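Local coordinates for protein nucleoside diphosphate kinase (Aquifex aeolicus, PDB 3ZTP) that probably transfers the gamma phosphate of ATP to nucleoside diphosphates by a ping-pong mechanism through a phosphohistidine intermediate, and works as a homotetramer, at residues Ala2-Ile8 with Leu77-Ile83; Ile9-Asp13 with Phe66-Gly70; Ile89-Ser95 with Ser105-Gln109. All coordinates share one frame. Numbering follows the deposited sequence.

Interaction 1: Ala2-Ile8 with Leu77-Ile83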
loop_
_atom_site.group_PDB
_atom_site.type_symbol
_atom_site.label_atom_id
_atom_site.label_comp_id
_atom_site.label_asym_id
_atom_site.label_seq_id
_atom_site.Cartn_x
_atom_site.Cartn_y
_atom_site.Cartn_z
ATOM N N ALA A 2 -10.444 -19.288 21.681
ATOM C CA ALA A 2 -11.074 -18.696 20.508
ATOM C C ALA A 2 -10.010 -18.411 19.451
ATOM O O ALA A 2 -8.838 -18.298 19.768
ATOM C CB ALA A 2 -11.776 -17.413 20.888
ATOM N N VAL A 3 -10.433 -18.302 18.199
ATOM C CA VAL A 3 -9.540 -17.878 17.122
ATOM C C VAL A 3 -9.218 -16.407 17.273
ATOM O O VAL A 3 -10.103 -15.562 17.414
ATOM C CB VAL A 3 -10.164 -18.137 15.752
ATOM C CG1 VAL A 3 -9.272 -17.589 14.632
ATOM C CG2 VAL A 3 -10.406 -19.629 15.563
ATOM N N GLU A 4 -7.931 -16.106 17.207
ATOM C CA GLU A 4 -7.436 -14.756 17.427
ATOM C C GLU A 4 -6.464 -14.361 16.321
ATOM O O GLU A 4 -5.923 -15.210 15.612
ATOM C CB GLU A 4 -6.691 -14.681 18.764
ATOM C CG GLU A 4 -7.581 -14.946 19.961
ATOM C CD GLU A 4 -6.841 -15.052 21.284
ATOM O OE1 GLU A 4 -5.599 -15.176 21.298
ATOM O OE2 GLU A 4 -7.522 -15.029 22.335
ATOM N N ARG A 5 -6.234 -13.059 16.187
ATOM C CA ARG A 5 -5.166 -12.539 15.351
ATOM C C ARG A 5 -4.157 -11.789 16.195
ATOM O O ARG A 5 -4.505 -11.061 17.132
ATOM C CB ARG A 5 -5.720 -11.587 14.303
ATOM C CG ARG A 5 -6.523 -12.259 13.235
ATOM C CD ARG A 5 -7.163 -11.265 12.294
ATOM N NE ARG A 5 -7.871 -11.973 11.230
ATOM C CZ ARG A 5 -8.600 -11.377 10.296
ATOM N NH1 ARG A 5 -8.713 -10.061 10.296
ATOM N NH2 ARG A 5 -9.221 -12.106 9.369
ATOM N N THR A 6 -2.877 -11.949 15.870
ATOM C CA THR A 6 -1.828 -11.236 16.573
ATOM C C THR A 6 -0.848 -10.709 15.548
ATOM O O THR A 6 -0.789 -11.207 14.421
ATOM C CB THR A 6 -1.147 -12.132 17.630
ATOM O OG1 THR A 6 -0.301 -11.292 18.399
ATOM C CG2 THR A 6 -0.304 -13.253 17.014
ATOM N N LEU A 7 -0.091 -9.684 15.912
ATOM C CA LEU A 7 0.909 -9.111 15.011
ATOM C C LEU A 7 2.289 -9.549 15.455
ATOM O O LEU A 7 2.619 -9.417 16.640
ATOM C CB LEU A 7 0.835 -7.589 15.042
ATOM C CG LEU A 7 1.778 -6.940 14.014
ATOM C CD1 LEU A 7 1.181 -6.927 12.624
ATOM C CD2 LEU A 7 2.239 -5.554 14.428
ATOM N N ILE A 8 3.110 -10.013 14.511
ATOM C CA ILE A 8 4.543 -10.138 14.757
ATOM C C ILE A 8 5.306 -9.159 13.888
ATOM O O ILE A 8 4.885 -8.814 12.773
ATOM C CB ILE A 8 5.095 -11.567 14.557
ATOM C CG1 ILE A 8 4.840 -12.084 13.132
ATOM C CG2 ILE A 8 4.512 -12.497 15.599
ATOM C CD1 ILE A 8 5.672 -13.307 12.749
ATOM N N LEU A 77 -0.846 -13.095 12.206
ATOM C CA LEU A 77 -1.003 -14.524 12.408
ATOM C C LEU A 77 -2.354 -14.792 13.017
ATOM O O LEU A 77 -2.743 -14.153 13.995
ATOM C CB LEU A 77 0.091 -15.052 13.346
ATOM C CG LEU A 77 1.519 -14.801 12.892
ATOM C CD1 LEU A 77 2.445 -15.402 13.910
ATOM C CD2 LEU A 77 1.772 -15.386 11.518
ATOM N N GLU A 78 -3.069 -15.767 12.457
ATOM C CA GLU A 78 -4.397 -16.145 12.925
ATOM C C GLU A 78 -4.446 -17.607 13.329
ATOM O O GLU A 78 -3.957 -18.475 12.622
ATOM C CB GLU A 78 -5.411 -15.864 11.816
ATOM C CG GLU A 78 -6.846 -16.201 12.166
ATOM C CD GLU A 78 -7.774 -15.889 11.006
ATOM O OE1 GLU A 78 -7.965 -14.689 10.707
ATOM O OE2 GLU A 78 -8.277 -16.829 10.367
ATOM N N GLY A 79 -5.039 -17.861 14.477
ATOM C CA GLY A 79 -5.247 -19.225 14.921
ATOM C C GLY A 79 -5.833 -19.273 16.315
ATOM O O GLY A 79 -5.963 -18.265 16.990
ATOM N N GLU A 80 -6.212 -20.470 16.747
ATOM C CA GLU A 80 -6.742 -20.658 18.097
ATOM C C GLU A 80 -5.732 -20.181 19.147
ATOM O O GLU A 80 -4.561 -20.546 19.089
ATOM C CB GLU A 80 -7.048 -22.136 18.304
ATOM C CG GLU A 80 -7.548 -22.488 19.688
ATOM C CD GLU A 80 -8.866 -21.835 20.019
ATOM O OE1 GLU A 80 -9.685 -21.614 19.102
ATOM O OE2 GLU A 80 -9.083 -21.538 21.210
ATOM N N ASP A 81 -6.186 -19.334 20.068
ATOM C CA ASP A 81 -5.355 -18.880 21.175
ATOM C C ASP A 81 -4.048 -18.267 20.658
ATOM O O ASP A 81 -3.016 -18.359 21.310
ATOM C CB ASP A 81 -5.079 -20.062 22.125
ATOM C CG ASP A 81 -4.714 -19.637 23.546
ATOM O OD1 ASP A 81 -5.132 -18.553 24.020
ATOM O OD2 ASP A 81 -4.040 -20.457 24.217
ATOM N N ALA A 82 -4.100 -17.580 19.521
ATOM C CA ALA A 82 -2.872 -17.109 18.852
ATOM C C ALA A 82 -2.035 -16.179 19.694
ATOM O O ALA A 82 -0.818 -16.236 19.649
ATOM C CB ALA A 82 -3.188 -16.449 17.524
ATOM N N ILE A 83 -2.663 -15.289 20.450
ATOM C CA ILE A 83 -1.874 -14.288 21.154
ATOM C C ILE A 83 -0.953 -14.962 22.176
ATOM O O ILE A 83 0.268 -14.729 22.187
ATOM C CB ILE A 83 -2.779 -13.212 21.796
ATOM C CG1 ILE A 83 -3.460 -12.391 20.691
ATOM C CG2 ILE A 83 -1.945 -12.310 22.726
ATOM C CD1 ILE A 83 -4.700 -11.638 21.146
HETATM O O HOH W 1 -8.262 -17.639 23.265
HETATM O O HOH W 2 -4.383 -16.020 23.453
HETATM O O HOH W 3 -9.787 -15.007 8.623
HETATM O O HOH W 4 1.174 -12.583 20.381
#
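L77, E4 and T6 lose the most surface here, and all three belong to the face of the sheet that the helix starting at A82 packs against. Take T6 and L77 first: they form an antiparallel hydrogen-bonded pair, with T6 N to L77 O and L77 N to T6 O both 2.9 Å. L77 also reaches across to I8 of the neighbouring strand, where L77 CD1 lies 3.9 Å from I8 CG2, while T6 CB meets I83 CG1 at 3.8 Å. T6 OG1 is tied to I83 O through water 4. Further along the helix, V86 packs on T6, I8 and L77. The two strands are the central neighbours in the four-stranded antiparallel sheet of the ferredoxin-like NDP kinase fold, and the chain leaves the second strand by a type II turn, G79 to A82, straight into helix 82-90. E4 holds that corner. Its backbone pairs with G79 (E4 N to G79 O 2.9 Å, G79 N to E4 O 3.0 Å), and its carboxylate bends over to the helix start, where E4 OE1 accepts from I83 N at 3.1 Å. D81 sits at the N-cap position without a capping bond from its own side chain; water 2 bridges the acids D81 and E4. Within the turn, D81 N donates to A2 O at 2.9 Å, and E80 OE2 accepts from A2 N at 2.7 Å. On the other face of the sheet, R5 and E78 form a salt bridge, R5 NE to E78 OE1 2.8 Å, with R5 touching I132 of helix 125-135.

Interaction 2: Ile9-Asp13 with Phe66-Gly70. With SO4 (sulfate ion), chain D.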
loop_
_atom_site.group_PDB
_atom_site.type_symbol
_atom_site.label_atom_id
_atom_site.label_comp_id
_atom_site.label_asym_id
_atom_site.label_seq_id
_atom_site.Cartn_x
_atom_site.Cartn_y
_atom_site.Cartn_z
ATOM N N ILE A 9 6.440 -8.693 14.410
ATOM C CA ILE A 9 7.404 -7.931 13.594
ATOM C C ILE A 9 8.765 -8.575 13.768
ATOM O O ILE A 9 9.250 -8.696 14.896
ATOM C CB ILE A 9 7.498 -6.447 13.974
ATOM C CG1 ILE A 9 6.109 -5.821 13.948
ATOM C CG2 ILE A 9 8.426 -5.756 13.001
ATOM C CD1 ILE A 9 6.098 -4.361 14.436
ATOM N N VAL A 10 9.377 -8.961 12.651
ATOM C CA VAL A 10 10.756 -9.461 12.652
ATOM C C VAL A 10 11.655 -8.244 12.635
ATOM O O VAL A 10 11.570 -7.414 11.713
ATOM C CB VAL A 10 11.006 -10.392 11.467
ATOM C CG1 VAL A 10 12.459 -10.867 11.424
ATOM C CG2 VAL A 10 10.040 -11.573 11.527
ATOM N N LYS A 11 12.459 -8.099 13.677
ATOM C CA LYS A 11 13.205 -6.879 13.941
ATOM C C LYS A 11 14.502 -6.849 13.135
ATOM O O LYS A 11 14.932 -7.855 12.557
ATOM C CB LYS A 11 13.486 -6.755 15.439
ATOM C CG LYS A 11 12.261 -6.746 16.310
ATOM C CD LYS A 11 12.597 -6.533 17.785
ATOM C CE LYS A 11 11.383 -6.305 18.655
ATOM N NZ LYS A 11 11.709 -6.209 20.086
ATOM N N PRO A 12 15.150 -5.683 13.073
ATOM C CA PRO A 12 16.302 -5.590 12.176
ATOM C C PRO A 12 17.462 -6.525 12.526
ATOM O O PRO A 12 18.248 -6.877 11.630
ATOM C CB PRO A 12 16.702 -4.106 12.261
ATOM C CG PRO A 12 15.446 -3.419 12.591
ATOM C CD PRO A 12 14.744 -4.351 13.562
ATOM N N ASP A 13 17.617 -6.889 13.797
ATOM C CA ASP A 13 18.659 -7.851 14.159
ATOM C C ASP A 13 18.442 -9.199 13.473
ATOM O O ASP A 13 19.383 -9.763 12.904
ATOM C CB ASP A 13 18.801 -8.007 15.671
ATOM C CG ASP A 13 17.510 -8.418 16.367
ATOM O OD1 ASP A 13 16.402 -8.059 15.912
ATOM O OD2 ASP A 13 17.616 -9.104 17.408
ATOM N N PHE A 66 16.438 1.744 17.011
ATOM C CA PHE A 66 16.650 0.381 16.539
ATOM C C PHE A 66 15.565 -0.035 15.550
ATOM O O PHE A 66 15.846 -0.566 14.474
ATOM C CB PHE A 66 16.677 -0.559 17.744
ATOM C CG PHE A 66 16.709 -2.024 17.391
ATOM C CD1 PHE A 66 17.653 -2.529 16.509
ATOM C CD2 PHE A 66 15.810 -2.892 17.974
ATOM C CE1 PHE A 66 17.678 -3.891 16.211
ATOM C CE2 PHE A 66 15.856 -4.247 17.696
ATOM C CZ PHE A 66 16.763 -4.732 16.811
ATOM N N MET A 67 14.321 0.207 15.925
ATOM C CA MET A 67 13.202 -0.243 15.115
ATOM C C MET A 67 13.011 0.537 13.816
ATOM O O MET A 67 12.234 0.119 12.945
ATOM C CB MET A 67 11.912 -0.296 15.950
ATOM C CG MET A 67 11.918 -1.444 16.966
ATOM S SD MET A 67 12.062 -3.090 16.217
ATOM C CE MET A 67 10.462 -3.212 15.399
ATOM N N SER A 68 13.710 1.660 13.699
ATOM C CA SER A 68 13.712 2.457 12.476
ATOM C C SER A 68 15.067 2.396 11.774
ATOM O O SER A 68 15.298 3.167 10.845
ATOM C CB SER A 68 13.322 3.920 12.765
ATOM O OG SER A 68 14.175 4.544 13.714
ATOM N N SER A 69 15.958 1.494 12.190
ATOM C CA SER A 69 17.339 1.459 11.693
ATOM C C SER A 69 17.523 0.675 10.412
ATOM O O SER A 69 18.578 0.714 9.802
ATOM C CB SER A 69 18.291 0.900 12.759
ATOM O OG SER A 69 18.040 -0.471 12.991
ATOM N N GLY A 70 16.484 -0.040 10.006
ATOM C CA GLY A 70 16.529 -0.824 8.788
ATOM C C GLY A 70 15.155 -1.411 8.565
ATOM O O GLY A 70 14.281 -1.277 9.415
HETATM S S SO4 D . 8.952 -5.242 21.460
HETATM O O1 SO4 D . 9.241 -6.668 21.561
HETATM O O2 SO4 D . 7.608 -4.988 21.975
HETATM O O3 SO4 D . 9.855 -4.437 22.278
HETATM O O4 SO4 D . 9.095 -4.802 20.099
#
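Start at F66, in the last turn of helix 60-67. Its ring lies against P12: P12 CD sits 4.2 Å from the ring centroid, 24° off the normal, a CH-pi contact over the face. At the ring edge comes D13, with D13 OD1 3.5 Å from F66 CZ; D13 OD2 accepts from the backbone N of A118. The aliphatic part of K11 passes close by as well, K11 CD to F66 CE2 4.0 Å. Next, M67 lays its thioether against the end of the strand and the start of the helix: M67 SD lies 3.7 Å from K11 CG and 4.0 Å from P12 CD, and M67 CE reaches I9 CG2 at 4.0 Å. In the turn that follows, S69 N and S69 OG both bond to F66 O, at 3.1 and 2.6 Å, and S69 OG comes within 3.9 Å of P12 CB; G70 O lies 4.0 Å from P12 CG. In the fold, this joins the end of helix 60-67 to the point where the first strand, 3-10, passes into helix 12-17, with K11 at the N-cap position. No hydrogen bond crosses between the segments. M67 and F66 pack against the middle of the K11 side chain, while K11 NZ bonds to N117 OD1 and, weakly, to the sulfate (2.9 Å to O1, 3.0 Å to O4). The sulfate is also bound by H120, the predicted phosphohistidine, consistent with apolar packing setting a predicted ATP-binding lysine so that its charge faces what is probably the phosphate site.

Interaction 3: Ile89-Ser95 with Ser105-Gln109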
loop_
_atom_site.group_PDB
_atom_site.type_symbol
_atom_site.label_atom_id
_atom_site.label_comp_id
_atom_site.label_asym_id
_atom_site.label_seq_id
_atom_site.Cartn_x
_atom_site.Cartn_y
_atom_site.Cartn_z
ATOM N N ILE A 89 5.861 -19.328 21.749
ATOM C CA ILE A 89 6.794 -19.689 20.704
ATOM C C ILE A 89 7.986 -18.734 20.652
ATOM O O ILE A 89 9.112 -19.165 20.380
ATOM C CB ILE A 89 6.062 -19.734 19.356
ATOM C CG1 ILE A 89 5.098 -20.921 19.310
ATOM C CG2 ILE A 89 7.041 -19.808 18.166
ATOM C CD1 ILE A 89 3.979 -20.771 18.287
ATOM N N ILE A 90 7.764 -17.443 20.904
ATOM C CA ILE A 90 8.890 -16.515 20.793
ATOM C C ILE A 90 9.776 -16.552 22.020
ATOM O O ILE A 90 10.989 -16.324 21.883
ATOM C CB ILE A 90 8.472 -15.075 20.429
ATOM C CG1 ILE A 90 7.775 -14.394 21.601
ATOM C CG2 ILE A 90 7.597 -15.082 19.176
ATOM C CD1 ILE A 90 7.301 -13.002 21.294
ATOM N N GLY A 91 9.213 -16.859 23.194
ATOM C CA GLY A 91 10.035 -16.995 24.378
ATOM C C GLY A 91 10.192 -15.692 25.139
ATOM O O GLY A 91 9.725 -14.634 24.704
ATOM N N PRO A 92 10.878 -15.769 26.277
ATOM C CA PRO A 92 11.082 -14.599 27.121
ATOM C C PRO A 92 11.768 -13.447 26.394
ATOM O O PRO A 92 12.598 -13.678 25.523
ATOM C CB PRO A 92 11.999 -15.143 28.221
ATOM C CG PRO A 92 11.808 -16.593 28.236
ATOM C CD PRO A 92 11.425 -17.002 26.853
ATOM N N THR A 93 11.413 -12.220 26.772
ATOM C CA THR A 93 11.994 -11.002 26.219
ATOM C C THR A 93 13.509 -11.044 26.178
ATOM O O THR A 93 14.149 -10.617 25.208
ATOM C CB THR A 93 11.608 -9.788 27.098
ATOM O OG1 THR A 93 10.197 -9.802 27.313
ATOM C CG2 THR A 93 12.028 -8.478 26.442
ATOM N N ASP A 94 14.077 -11.527 27.267
ATOM C CA ASP A 94 15.509 -11.599 27.408
ATOM C C ASP A 94 15.974 -12.872 26.675
ATOM O O ASP A 94 15.773 -13.988 27.135
ATOM C CB ASP A 94 15.865 -11.647 28.902
ATOM C CG ASP A 94 17.353 -11.805 29.164
ATOM O OD1 ASP A 94 18.141 -12.118 28.268
ATOM O OD2 ASP A 94 17.763 -11.648 30.336
ATOM N N SER A 95 16.615 -12.691 25.529
ATOM C CA SER A 95 17.040 -13.812 24.681
ATOM C C SER A 95 17.954 -14.794 25.408
ATOM O O SER A 95 17.969 -15.984 25.083
ATOM C CB SER A 95 17.763 -13.307 23.429
ATOM O OG SER A 95 16.974 -12.413 22.665
ATOM N N SER A 105 12.809 -21.621 21.201
ATOM C CA SER A 105 12.004 -20.432 20.991
ATOM C C SER A 105 12.658 -19.505 19.987
ATOM O O SER A 105 13.860 -19.551 19.755
ATOM C CB SER A 105 11.753 -19.713 22.300
ATOM O OG SER A 105 12.938 -19.179 22.875
ATOM N N ILE A 106 11.861 -18.635 19.385
ATOM C CA ILE A 106 12.409 -17.722 18.394
ATOM C C ILE A 106 13.536 -16.882 19.009
ATOM O O ILE A 106 14.576 -16.686 18.387
ATOM C CB ILE A 106 11.320 -16.796 17.793
ATOM C CG1 ILE A 106 10.201 -17.589 17.109
ATOM C CG2 ILE A 106 11.948 -15.792 16.858
ATOM C CD1 ILE A 106 10.667 -18.480 16.011
ATOM N N ARG A 107 13.328 -16.353 20.217
ATOM C CA ARG A 107 14.337 -15.489 20.827
ATOM C C ARG A 107 15.577 -16.262 21.221
ATOM O O ARG A 107 16.695 -15.763 21.110
ATOM C CB ARG A 107 13.756 -14.673 21.991
ATOM C CG ARG A 107 12.770 -13.647 21.457
ATOM C CD ARG A 107 12.064 -12.900 22.512
ATOM N NE ARG A 107 11.314 -11.787 21.974
ATOM C CZ ARG A 107 10.252 -11.273 22.566
ATOM N NH1 ARG A 107 9.765 -11.809 23.663
ATOM N NH2 ARG A 107 9.657 -10.210 22.067
ATOM N N ALA A 108 15.416 -17.505 21.662
ATOM C CA ALA A 108 16.576 -18.331 21.950
ATOM C C ALA A 108 17.377 -18.586 20.687
ATOM O O ALA A 108 18.615 -18.567 20.712
ATOM C CB ALA A 108 16.168 -19.628 22.591
ATOM N N GLN A 109 16.692 -18.861 19.590
ATOM C CA GLN A 109 17.358 -19.225 18.341
ATOM C C GLN A 109 18.003 -18.057 17.635
ATOM O O GLN A 109 19.081 -18.201 17.061
ATOM C CB GLN A 109 16.358 -19.891 17.403
ATOM C CG GLN A 109 15.942 -21.255 17.921
ATOM C CD GLN A 109 16.997 -22.319 17.645
ATOM O OE1 GLN A 109 17.448 -23.052 18.562
ATOM N NE2 GLN A 109 17.383 -22.430 16.376
#
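I89 and I90 end helix 82-90, and their carbonyls receive the first backbone NH groups of helix 106-110: I106 N donates to I89 O at 3.0 Å and R107 N to I90 O at 2.9 Å. Their side chains add apolar contacts to I106, I89 CG2 to I106 CG1 being 4.0 Å. I90 CD1 also lies over one face of the R107 guanidinium. G91 turns the chain with positive phi, at angles that call for glycine; a CB here would strike S105 OG, which caps A108 N at 3.2 Å and is hydrogen-bonded to A102 O. G91 O then accepts from R107 NH1 at 3.0 Å. P92 and T93 carry the loop along the same arginine, P92 O 3.2 Å from R107 CD. T93 and R107 are both predicted ATP-binding residues, consistent with this loop lining the nucleotide site. S95, starting the next helix, brings S95 CB within 3.5 Å of R107 O, while its hydroxyl bonds to D113 O. Around this junction, helix 20-29 packs on I89, I90 and I106, helix 95-101 covers P92, S105 and A108, and strand 119-121 touches I90 and I106, its I119 O accepting from R107 NH2.

Interactions 1 and 2 share strand 3-10, their centres 22 Å apart on opposite sides of the chain's centre; interaction 2 is nested inside the loop closed by interaction 1. Interactions 1 and 3 meet helix 82-90 at its two ends, their centres 18 Å apart. Interactions 2 and 3 have centres 16 Å apart and nearest atoms about 5 Å apart. N117 joins them: it bonds to K11 of 9-13 and to T93 of 89-95. Side chain to side chain, the predicted catalytic H120 is about 4 Å from K11 of interaction 2 and about 6 Å from I8 of interaction 1. The sulfate held by K11 and H120 probably marks where phosphate binds; the R107 side chain of interaction 3 is about 4 Å from a bound sulfate.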